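Local coordinates for protein Drep2 (Drosophila melanogaster, PDB 4D2K) that probably takes part in apoptotic DNA fragmentation and self-associates, its CIDE domain, the part described here, forming higher-order assemblies, at residues 21-25 against 39-43. Residues are numbered along the deposited sequence; the frame is centred on the assembly and turned at random.
Sequences VRKGV and DKLGV
Lys-23 on the edge strand 22-27 faces Lys-40 in the last turn of helix 30-40, their CA atoms 6.6 Å apart, and the chain leaves the helix at Leu-41 and turns at Gly-42 in a Schellman motif, with Val-43 N hydrogen-bonded to Lys-38 O and Gly-42 N to Asp-39 O. The two lysines meet through their methylenes, CB of Lys-23 lying 4.0 Å from CB of Lys-40. Beyond that point Lys-23 bends at chi2 (-73°), which carries its chain alongside the carbonyl of Lys-40: Lys-23 CE comes to 3.4 Å from Lys-40 O, a van der Waals approach, with the ammonium NZ farther off. Lys-23 CG also rests against Leu-41 CD1 at 3.6 Å, as the two side chains run past one another in opposite senses. Lys-40 reaches the other way along the strand, its CG against Val-25 CG1 at 3.8 Å and its CE against Gly-24 O at 3.3 Å. Cut back to an alanine, Lys-23 would probably lose the methylenes that cover Lys-40 O and keep only CB, a looser neighbour, for Leu-41 CD1. Val-25 and Leu-41 both also touch Ile-14 of strand 10-16, and Leu-41 touches Leu-77 of strand 74-79 as well. The contact thus closes one margin of the helix-on-sheet packing of a ubiquitin-like beta-grasp fold, the architecture of CIDE-N domains.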
loop_
_atom_site.group_PDB
_atom_site.type_symbol
_atom_site.label_atom_id
_atom_site.label_comp_id
_atom_site.label_asym_id
_atom_site.label_seq_id
_atom_site.Cartn_x
_atom_site.Cartn_y
_atom_site.Cartn_z
ATOM N N VAL A 21 11.813 2.380 3.559
ATOM C CA VAL A 21 11.023 3.565 3.809
ATOM C C VAL A 21 9.666 3.065 4.301
ATOM O O VAL A 21 9.049 2.190 3.689
ATOM C CB VAL A 21 10.856 4.450 2.556
ATOM C CG1 VAL A 21 9.886 5.572 2.817
ATOM C CG2 VAL A 21 12.229 4.970 2.056
ATOM N N ARG A 22 9.234 3.620 5.427
ATOM C CA ARG A 22 8.098 3.137 6.170
ATOM C C ARG A 22 7.248 4.339 6.524
ATOM O O ARG A 22 7.706 5.201 7.277
ATOM C CB ARG A 22 8.577 2.431 7.417
ATOM C CG ARG A 22 9.322 1.174 7.135
ATOM C CD ARG A 22 9.741 0.502 8.403
ATOM N NE ARG A 22 10.474 -0.719 8.090
ATOM C CZ ARG A 22 10.556 -1.769 8.895
ATOM N NH1 ARG A 22 9.944 -1.746 10.078
ATOM N NH2 ARG A 22 11.243 -2.844 8.516
ATOM N N LYS A 23 6.033 4.398 5.990
ATOM C CA LYS A 23 5.190 5.583 6.112
ATOM C C LYS A 23 3.805 5.237 6.654
ATOM O O LYS A 23 3.349 4.107 6.555
ATOM C CB LYS A 23 5.023 6.266 4.748
ATOM C CG LYS A 23 6.331 6.703 4.094
ATOM C CD LYS A 23 6.898 7.904 4.791
ATOM C CE LYS A 23 8.137 8.402 4.113
ATOM N NZ LYS A 23 8.312 9.829 4.373
ATOM N N GLY A 24 3.110 6.229 7.185
ATOM C CA GLY A 24 1.778 5.995 7.689
ATOM C C GLY A 24 0.854 6.861 6.866
ATOM O O GLY A 24 1.179 8.014 6.577
ATOM N N VAL A 25 -0.296 6.311 6.481
ATOM C CA VAL A 25 -1.250 7.074 5.704
ATOM C C VAL A 25 -2.592 6.897 6.331
ATOM O O VAL A 25 -2.835 5.919 7.042
ATOM C CB VAL A 25 -1.310 6.619 4.216
ATOM C CG1 VAL A 25 0.033 6.831 3.519
ATOM C CG2 VAL A 25 -1.786 5.158 4.118
ATOM N N ASP A 39 2.435 9.226 -3.213
ATOM C CA ASP A 39 2.991 10.475 -2.681
ATOM C C ASP A 39 3.972 10.254 -1.518
ATOM O O ASP A 39 5.046 10.830 -1.479
ATOM C CB ASP A 39 1.889 11.427 -2.212
ATOM C CG ASP A 39 2.458 12.701 -1.586
ATOM O OD1 ASP A 39 3.116 13.469 -2.309
ATOM O OD2 ASP A 39 2.277 12.924 -0.366
ATOM N N LYS A 40 3.583 9.452 -0.538
ATOM C CA LYS A 40 4.418 9.272 0.639
ATOM C C LYS A 40 5.705 8.505 0.302
ATOM O O LYS A 40 6.741 8.661 0.970
ATOM C CB LYS A 40 3.623 8.542 1.729
ATOM C CG LYS A 40 2.576 9.410 2.451
ATOM C CD LYS A 40 3.173 10.117 3.644
ATOM C CE LYS A 40 2.116 10.523 4.684
ATOM N NZ LYS A 40 0.940 11.236 4.114
ATOM N N LEU A 41 5.665 7.680 -0.740
ATOM C CA LEU A 41 6.887 6.974 -1.091
ATOM C C LEU A 41 7.645 7.680 -2.219
ATOM O O LEU A 41 8.632 7.163 -2.708
ATOM C CB LEU A 41 6.590 5.519 -1.454
ATOM C CG LEU A 41 6.711 4.555 -0.257
ATOM C CD1 LEU A 41 5.873 5.015 0.901
ATOM C CD2 LEU A 41 6.298 3.139 -0.645
ATOM N N GLY A 42 7.201 8.874 -2.604
ATOM C CA GLY A 42 7.912 9.671 -3.594
ATOM C C GLY A 42 7.852 9.093 -5.005
ATOM O O GLY A 42 8.744 9.302 -5.830
ATOM N N VAL A 43 6.744 8.423 -5.292
ATOM C CA VAL A 43 6.480 7.836 -6.591
ATOM C C VAL A 43 5.648 8.823 -7.414
ATOM O O VAL A 43 4.640 9.346 -6.922
ATOM C CB VAL A 43 5.697 6.498 -6.446
ATOM C CG1 VAL A 43 5.347 5.895 -7.811
ATOM C CG2 VAL A 43 6.468 5.502 -5.566
#